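PDB 1XG2: pectinesterase 1 from Solanum lycopersicum, which hydrolyses the methyl esters of pectin's galacturonosyl units, releasing methanol, and may prepare the plant cell wall for softening during fruit ripening. Local coordinates for residues A[34-39]-A[56-61]; A[93-98]-A[121-126]. One frame throughout, in Å; residues are numbered along the deposited sequence.

Overall arrangement
Both contacts belong to the pectinesterase domain, a right-handed parallel beta-helix, and each joins successive strands of one long parallel sheet. Following the chain from the N terminus, strand 5-7 and helix 18-24 precede 34-39; the chain then makes one turn and returns as 56-61, where interaction 1 closes a loop of 16 intervening residues. A further turn leads to 93-98, and 22 residues later 121-126 closes interaction 2. The two loops therefore follow in series, neither enclosing nor crossing the other. Their centres lie about 9 Å apart because strands 55-59 and 93-95 are sheet neighbours, with Ile57 N and Ile93 O probably hydrogen-bonded. Interaction 2 also reaches the sheet containing strand 98-101.

Interaction 1 (A[34-39]-A[56-61]); sequences VIYVKR and MIVGDG
Tyr36 holds CG anti to its backbone N (chi1 168°), which leans the ring obliquely toward the C-terminal end of the strand and toward Gly59 and Asp60, while Asp60 takes an unusual chi1 of -121° that turns its carboxylate back toward 34-39. The two groups meet tip to tip: Tyr36 OH donates to Asp60 OD1 at 2.7 Å, although the hydroxyl is modelled too close to the carboxylate for its exact place to be sure. The ring and carboxylate planes stand 84° apart, with OD1 at the edge of the ring. Asp60 OD2 accepts from Arg39 N at 3.1 Å through its anti lone pair, in a clearly bent bond. Arg39 NE faces the same OD2 across a long salt bridge of 3.8 Å, and a water donates to Asp60 OD1 while accepting weakly from Arg39 NH2. An alanine at Asp60 would remove these acceptors and would probably loosen the turn leaving 34-39 and the anchoring of the Tyr36 hydroxyl.

Behind this polar end the backbones pair in parallel register. Ile35 N donates a hydrogen bond to Met56 O, Val58 N one to Ile35 O at 2.9 Å, and Val37 N one to Val58 O, the first two nearly along their C=O axes. On the face bearing Tyr36, Val58 CG1, in the crowded position between N and the carbonyl carbon, meets Val34 CG1 at 3.7 Å. On the reverse face Val37 CG2 lies beside Ile57 CG2.

Within the beta-helix, strand 5-7 bonds to the far edge of 33-37, and helix 18-24 packs Leu18, Ala21 and Val22 on Ile35. On the opposite flank strand 93-95 continues the sheet, placing Leu94 against Ile57 and Gln95 against Met56 and Val58.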
ATOM      1  N   VAL A  34      21.636  -9.845   0.265  1.00 16.44           N
ATOM      2  CA  VAL A  34      20.963 -10.522   1.366  1.00 16.32           C
ATOM      3  C   VAL A  34      21.550 -10.154   2.726  1.00 16.14           C
ATOM      4  O   VAL A  34      22.757 -10.345   2.969  1.00 16.61           O
ATOM      5  CB  VAL A  34      21.038 -12.047   1.194  1.00 16.26           C
ATOM      6  CG1 VAL A  34      20.239 -12.764   2.309  1.00 16.63           C
ATOM      7  CG2 VAL A  34      20.524 -12.466  -0.164  1.00 16.65           C
ATOM      8  N   ILE A  35      20.699  -9.620   3.602  1.00 16.07           N
ATOM      9  CA  ILE A  35      21.012  -9.403   5.023  1.00 15.93           C
ATOM     10  C   ILE A  35      20.311 -10.481   5.841  1.00 15.98           C
ATOM     11  O   ILE A  35      19.091 -10.568   5.806  1.00 15.91           O
ATOM     12  CB  ILE A  35      20.512  -8.010   5.475  1.00 15.87           C
ATOM     13  CG1 ILE A  35      21.212  -6.900   4.687  1.00 16.24           C
ATOM     14  CG2 ILE A  35      20.741  -7.809   6.971  1.00 16.13           C
ATOM     15  CD1 ILE A  35      20.614  -5.513   4.893  1.00 16.09           C
ATOM     16  N   TYR A  36      21.075 -11.291   6.574  1.00 16.34           N
ATOM     17  CA  TYR A  36      20.547 -12.342   7.442  1.00 16.44           C
ATOM     18  C   TYR A  36      20.563 -11.828   8.875  1.00 16.09           C
ATOM     19  O   TYR A  36      21.586 -11.376   9.346  1.00 17.03           O
ATOM     20  CB  TYR A  36      21.378 -13.633   7.288  1.00 17.04           C
ATOM     21  CG  TYR A  36      21.134 -14.726   8.327  1.00 19.36           C
ATOM     22  CD1 TYR A  36      19.855 -15.099   8.699  1.00 22.43           C
ATOM     23  CD2 TYR A  36      22.205 -15.405   8.918  1.00 23.68           C
ATOM     24  CE1 TYR A  36      19.632 -16.114   9.636  1.00 23.59           C
ATOM     25  CE2 TYR A  36      21.993 -16.424   9.862  1.00 24.74           C
ATOM     26  CZ  TYR A  36      20.699 -16.762  10.219  1.00 25.53           C
ATOM     27  OH  TYR A  36      20.467 -17.761  11.151  1.00 29.57           O
ATOM     28  N   VAL A  37      19.426 -11.886   9.551  1.00 15.51           N
ATOM     29  CA  VAL A  37      19.293 -11.424  10.920  1.00 15.72           C
ATOM     30  C   VAL A  37      19.092 -12.636  11.815  1.00 16.48           C
ATOM     31  O   VAL A  37      18.043 -13.291  11.771  1.00 16.79           O
ATOM     32  CB  VAL A  37      18.084 -10.465  11.076  1.00 15.48           C
ATOM     33  CG1 VAL A  37      18.069  -9.859  12.460  1.00 15.39           C
ATOM     34  CG2 VAL A  37      18.105  -9.383  10.001  1.00 15.49           C
ATOM     35  N   LYS A  38      20.104 -12.948  12.620  1.00 17.49           N
ATOM     36  CA  LYS A  38      20.041 -14.080  13.544  1.00 18.42           C
ATOM     37  C   LYS A  38      18.981 -13.889  14.614  1.00 18.54           C
ATOM     38  O   LYS A  38      18.514 -12.769  14.843  1.00 19.12           O
ATOM     39  CB  LYS A  38      21.394 -14.300  14.212  1.00 19.37           C
ATOM     40  CG  LYS A  38      22.491 -14.778  13.283  1.00 20.98           C
ATOM     41  CD  LYS A  38      23.502 -15.620  14.084  1.00 23.81           C
ATOM     42  CE  LYS A  38      24.796 -15.865  13.327  1.00 25.50           C
ATOM     43  NZ  LYS A  38      25.779 -16.668  14.138  1.00 24.75           N
ATOM     44  N   ARG A  39      18.610 -14.987  15.270  1.00 18.39           N
ATOM     45  CA  ARG A  39      17.521 -14.988  16.240  1.00 18.66           C
ATOM     46  C   ARG A  39      17.759 -13.959  17.326  1.00 18.02           C
ATOM     47  O   ARG A  39      18.903 -13.680  17.710  1.00 17.74           O
ATOM     48  CB  ARG A  39      17.302 -16.382  16.856  1.00 19.19           C
ATOM     49  CG  ARG A  39      18.421 -16.877  17.773  1.00 21.00           C
ATOM     50  CD  ARG A  39      18.325 -18.363  18.094  1.00 23.06           C
ATOM     51  NE  ARG A  39      18.427 -19.180  16.876  1.00 26.56           N
ATOM     52  CZ  ARG A  39      18.443 -20.517  16.851  1.00 28.83           C
ATOM     53  NH1 ARG A  39      18.355 -21.228  17.976  1.00 28.25           N
ATOM     54  NH2 ARG A  39      18.542 -21.146  15.688  1.00 29.98           N
ATOM     55  N   MET A  56      17.208  -8.112   0.282  1.00 15.02           N
ATOM     56  CA  MET A  56      16.499  -9.175   0.973  1.00 14.90           C
ATOM     57  C   MET A  56      16.894  -9.154   2.450  1.00 14.93           C
ATOM     58  O   MET A  56      18.075  -9.217   2.784  1.00 15.65           O
ATOM     59  CB  MET A  56      16.849 -10.528   0.366  1.00 14.82           C
ATOM     60  CG  MET A  56      16.192 -11.719   1.064  1.00 15.33           C
ATOM     61  SD  MET A  56      16.443 -13.212   0.118  1.00 19.70           S
ATOM     62  CE  MET A  56      15.361 -14.329   0.917  1.00 18.20           C
ATOM     63  N   ILE A  57      15.906  -9.016   3.328  1.00 14.89           N
ATOM     64  CA  ILE A  57      16.130  -9.100   4.764  1.00 14.29           C
ATOM     65  C   ILE A  57      15.504 -10.412   5.190  1.00 13.85           C
ATOM     66  O   ILE A  57      14.313 -10.614   5.030  1.00 12.49           O
ATOM     67  CB  ILE A  57      15.509  -7.905   5.501  1.00 14.66           C
ATOM     68  CG1 ILE A  57      16.225  -6.614   5.087  1.00 14.81           C
ATOM     69  CG2 ILE A  57      15.591  -8.094   7.018  1.00 14.74           C
ATOM     70  CD1 ILE A  57      15.717  -5.352   5.763  1.00 15.16           C
ATOM     71  N   VAL A  58      16.325 -11.316   5.707  1.00 13.32           N
ATOM     72  CA  VAL A  58      15.855 -12.645   6.062  1.00 13.25           C
ATOM     73  C   VAL A  58      16.294 -12.961   7.481  1.00 13.25           C
ATOM     74  O   VAL A  58      17.451 -12.755   7.823  1.00 13.10           O
ATOM     75  CB  VAL A  58      16.352 -13.714   5.028  1.00 13.20           C
ATOM     76  CG1 VAL A  58      17.854 -13.751   4.926  1.00 14.11           C
ATOM     77  CG2 VAL A  58      15.805 -15.085   5.346  1.00 13.82           C
ATOM     78  N   GLY A  59      15.364 -13.430   8.303  1.00 13.88           N
ATOM     79  CA  GLY A  59      15.659 -13.833   9.660  1.00 14.82           C
ATOM     80  C   GLY A  59      15.824 -15.337   9.807  1.00 15.75           C
ATOM     81  O   GLY A  59      15.922 -16.079   8.820  1.00 16.18           O
ATOM     82  N   ASP A  60      15.816 -15.778  11.058  1.00 16.78           N
ATOM     83  CA  ASP A  60      16.035 -17.170  11.434  1.00 18.24           C
ATOM     84  C   ASP A  60      14.711 -17.928  11.543  1.00 17.99           C
ATOM     85  O   ASP A  60      14.674 -19.049  12.046  1.00 19.11           O
ATOM     86  CB  ASP A  60      16.748 -17.201  12.800  1.00 19.01           C
ATOM     87  CG  ASP A  60      18.076 -17.917  12.772  1.00 23.04           C
ATOM     88  OD1 ASP A  60      18.233 -18.900  12.013  1.00 26.34           O
ATOM     89  OD2 ASP A  60      19.029 -17.547  13.505  1.00 30.64           O
ATOM     90  N   GLY A  61      13.624 -17.324  11.067  1.00 17.15           N
ATOM     91  CA  GLY A  61      12.293 -17.855  11.260  1.00 16.83           C
ATOM     92  C   GLY A  61      11.351 -16.816  11.837  1.00 16.80           C
ATOM     93  O   GLY A  61      11.762 -15.995  12.647  1.00 16.56           O
TER
HETATM   94  O   HOH W   1      19.648 -21.081  12.692  1.00 41.46           O

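Interaction 2 (A[93-98]-A[121-126]); sequences ILQDIC and VINRCR
The main bump of this contact is the sulfur of Cys125, which rests in the shallow groove where the side chains of Leu94 and Ile97 come together, touching both from one side. Cys125 SG lies 3.7 Å from Leu94 CG and 3.8 Å from Ile97 CG2, which itself occupies the crowded position between N and the carbonyl carbon. The sulfur thus fits the bend where the backbone turns from one sheet to the next.

That bend is matched in both segments, since Asp96 (phi 52°) and Arg124 (phi 55°) both adopt left-handed helical backbone angles and sit in register. The stacked corners place their side chains alongside each other, pointing the same way. Arg124, kinked at chi3, grips the Asp96 carboxylate side-on: NE donates to Asp96 OD1 at 2.9 Å and NH2 to Asp96 OD2 at 2.9 Å. Both oxygens use syn lone pairs, and the two planes are only 28° apart, so the paired groups form a nearly flat plate. Asn123 OD1 lies above one face of that guanidinium.

Beyond the corner, Cys98 SG rests over a face of the Arg126 guanidinium, 3.4 Å from Arg126 NH2, and that NH2 is held by a hydrogen bond to Met62 O. The sulfurs Cys98 SG and Cys125 SG are 8.7 Å apart, so the disulfide known for this pair is not formed in this structure.

Parallel bridges hold the strands before the bend, with Leu94 N on Val121 O at 2.9 Å and Asn123 N on Leu94 O at 2.8 Å; after it, Arg126 N binds Ile97 O. In this beta-helix, strand 55-59 flanks 93-95, Ser146 OG receives Cys125 N beyond the second segment, strand 65-69 meets Ile97 and Cys98, and helix 301-304 covers Val121 with Trp303 and Leu304.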
ATOM      1  N   ILE A  93      12.624  -7.840  -0.549  1.00 11.58           N
ATOM      2  CA  ILE A  93      12.134  -9.142  -0.118  1.00 12.17           C
ATOM      3  C   ILE A  93      12.331  -9.215   1.384  1.00 12.09           C
ATOM      4  O   ILE A  93      13.418  -8.920   1.881  1.00 12.26           O
ATOM      5  CB  ILE A  93      12.937 -10.280  -0.757  1.00 13.10           C
ATOM      6  CG1 ILE A  93      12.812 -10.215  -2.274  1.00 15.20           C
ATOM      7  CG2 ILE A  93      12.490 -11.655  -0.182  1.00 12.24           C
ATOM      8  CD1 ILE A  93      13.741 -11.132  -2.967  1.00 18.57           C
ATOM      9  N   LEU A  94      11.272  -9.590   2.090  1.00 11.60           N
ATOM     10  CA  LEU A  94      11.306  -9.788   3.526  1.00 10.97           C
ATOM     11  C   LEU A  94      10.884 -11.232   3.773  1.00 11.26           C
ATOM     12  O   LEU A  94       9.881 -11.715   3.216  1.00 10.67           O
ATOM     13  CB  LEU A  94      10.348  -8.812   4.207  1.00 11.15           C
ATOM     14  CG  LEU A  94      10.381  -8.778   5.735  1.00 10.95           C
ATOM     15  CD1 LEU A  94      11.669  -8.154   6.198  1.00 12.01           C
ATOM     16  CD2 LEU A  94       9.178  -8.024   6.286  1.00 12.45           C
ATOM     17  N   GLN A  95      11.636 -11.925   4.618  1.00 11.65           N
ATOM     18  CA  GLN A  95      11.436 -13.361   4.787  1.00 11.38           C
ATOM     19  C   GLN A  95      11.874 -13.878   6.147  1.00 11.64           C
ATOM     20  O   GLN A  95      12.854 -13.395   6.718  1.00 11.47           O
ATOM     21  CB  GLN A  95      12.180 -14.124   3.686  1.00 11.90           C
ATOM     22  CG  GLN A  95      11.880 -15.620   3.618  1.00 11.85           C
ATOM     23  CD  GLN A  95      12.693 -16.293   2.550  1.00 15.56           C
ATOM     24  OE1 GLN A  95      13.698 -16.967   2.847  1.00 20.24           O
ATOM     25  NE2 GLN A  95      12.303 -16.085   1.298  1.00 11.71           N
ATOM     26  N   ASP A  96      11.128 -14.874   6.633  1.00 11.87           N
ATOM     27  CA  ASP A  96      11.439 -15.626   7.857  1.00 11.83           C
ATOM     28  C   ASP A  96      11.703 -14.735   9.053  1.00 11.45           C
ATOM     29  O   ASP A  96      12.703 -14.887   9.744  1.00 11.43           O
ATOM     30  CB  ASP A  96      12.633 -16.562   7.624  1.00 11.93           C
ATOM     31  CG  ASP A  96      12.315 -17.672   6.667  1.00 12.54           C
ATOM     32  OD1 ASP A  96      11.209 -18.255   6.771  1.00 13.31           O
ATOM     33  OD2 ASP A  96      13.110 -18.013   5.769  1.00 13.12           O
ATOM     34  N   ILE A  97      10.803 -13.791   9.280  1.00 11.42           N
ATOM     35  CA  ILE A  97      11.041 -12.746  10.274  1.00 10.91           C
ATOM     36  C   ILE A  97       9.697 -12.219  10.755  1.00 10.42           C
ATOM     37  O   ILE A  97       8.699 -12.320  10.057  1.00  9.43           O
ATOM     38  CB  ILE A  97      11.930 -11.626   9.672  1.00 10.99           C
ATOM     39  CG1 ILE A  97      12.502 -10.721  10.773  1.00 10.97           C
ATOM     40  CG2 ILE A  97      11.154 -10.800   8.637  1.00 11.95           C
ATOM     41  CD1 ILE A  97      13.610  -9.834  10.297  1.00 12.13           C
ATOM     42  N   CYS A  98       9.680 -11.678  11.962  1.00 10.77           N
ATOM     43  CA  CYS A  98       8.489 -11.030  12.521  1.00 10.53           C
ATOM     44  C   CYS A  98       8.731  -9.524  12.563  1.00 10.31           C
ATOM     45  O   CYS A  98       9.797  -9.095  12.955  1.00 10.90           O
ATOM     46  CB  CYS A  98       8.220 -11.538  13.949  1.00 10.89           C
ATOM     47  SG  CYS A  98       6.905 -10.609  14.791  1.00 13.51           S
ATOM     48  N   VAL A 121       8.281  -8.754  -2.188  1.00 10.48           N
ATOM     49  CA  VAL A 121       7.767 -10.030  -1.728  1.00 10.72           C
ATOM     50  C   VAL A 121       7.954 -10.124  -0.225  1.00 10.81           C
ATOM     51  O   VAL A 121       9.042  -9.846   0.292  1.00 10.97           O
ATOM     52  CB  VAL A 121       8.522 -11.218  -2.370  1.00 11.91           C
ATOM     53  CG1 VAL A 121       7.960 -12.563  -1.831  1.00 12.11           C
ATOM     54  CG2 VAL A 121       8.412 -11.157  -3.864  1.00 12.73           C
ATOM     55  N   ILE A 122       6.885 -10.500   0.466  1.00 10.38           N
ATOM     56  CA  ILE A 122       6.916 -10.775   1.894  1.00 10.44           C
ATOM     57  C   ILE A 122       6.580 -12.272   2.016  1.00 10.18           C
ATOM     58  O   ILE A 122       5.454 -12.685   1.772  1.00 11.57           O
ATOM     59  CB  ILE A 122       5.919  -9.846   2.638  1.00 10.46           C
ATOM     60  CG1 ILE A 122       6.369  -8.384   2.525  1.00 12.14           C
ATOM     61  CG2 ILE A 122       5.835 -10.184   4.115  1.00 11.30           C
ATOM     62  CD1 ILE A 122       6.092  -7.726   1.191  1.00 13.53           C
ATOM     63  N   ASN A 123       7.574 -13.068   2.402  1.00  9.93           N
ATOM     64  CA  ASN A 123       7.510 -14.517   2.382  1.00  9.90           C
ATOM     65  C   ASN A 123       7.784 -15.094   3.768  1.00  9.48           C
ATOM     66  O   ASN A 123       8.822 -14.833   4.344  1.00  8.80           O
ATOM     67  CB  ASN A 123       8.574 -15.024   1.413  1.00 10.36           C
ATOM     68  CG  ASN A 123       8.479 -16.524   1.143  1.00 11.57           C
ATOM     69  OD1 ASN A 123       9.478 -17.201   0.911  1.00 10.67           O
ATOM     70  ND2 ASN A 123       7.259 -17.049   1.213  1.00 13.93           N
ATOM     71  N   ARG A 124       6.854 -15.881   4.281  1.00  9.72           N
ATOM     72  CA  ARG A 124       7.013 -16.569   5.558  1.00 10.70           C
ATOM     73  C   ARG A 124       7.335 -15.576   6.680  1.00 10.97           C
ATOM     74  O   ARG A 124       8.276 -15.783   7.446  1.00 11.47           O
ATOM     75  CB  ARG A 124       8.102 -17.639   5.468  1.00 10.87           C
ATOM     76  CG  ARG A 124       7.783 -18.760   4.477  1.00 11.46           C
ATOM     77  CD  ARG A 124       8.669 -19.990   4.645  1.00 13.22           C
ATOM     78  NE  ARG A 124      10.090 -19.682   4.533  1.00 14.73           N
ATOM     79  CZ  ARG A 124      10.829 -19.823   3.429  1.00 15.35           C
ATOM     80  NH1 ARG A 124      10.317 -20.292   2.298  1.00 14.70           N
ATOM     81  NH2 ARG A 124      12.112 -19.512   3.467  1.00 15.96           N
ATOM     82  N   CYS A 125       6.569 -14.487   6.737  1.00 11.15           N
ATOM     83  CA  CYS A 125       6.727 -13.472   7.773  1.00 10.89           C
ATOM     84  C   CYS A 125       5.530 -13.458   8.688  1.00 10.74           C
ATOM     85  O   CYS A 125       4.460 -13.885   8.294  1.00 11.21           O
ATOM     86  CB  CYS A 125       6.882 -12.097   7.131  1.00 11.04           C
ATOM     87  SG  CYS A 125       8.455 -11.930   6.288  1.00 11.49           S
ATOM     88  N   ARG A 126       5.717 -12.926   9.897  1.00 10.51           N
ATOM     89  CA  ARG A 126       4.646 -12.724  10.857  1.00 10.77           C
ATOM     90  C   ARG A 126       4.568 -11.209  11.104  1.00 10.30           C
ATOM     91  O   ARG A 126       5.522 -10.630  11.570  1.00 10.56           O
ATOM     92  CB  ARG A 126       4.973 -13.469  12.159  1.00 10.75           C
ATOM     93  CG  ARG A 126       3.834 -13.506  13.175  1.00 14.05           C
ATOM     94  CD  ARG A 126       4.031 -14.526  14.319  1.00 15.15           C
ATOM     95  NE  ARG A 126       5.369 -14.414  14.895  1.00 16.88           N
ATOM     96  CZ  ARG A 126       5.702 -13.644  15.914  1.00 15.30           C
ATOM     97  NH1 ARG A 126       4.793 -12.895  16.534  1.00 17.56           N
ATOM     98  NH2 ARG A 126       6.955 -13.622  16.324  1.00 16.20           N
TER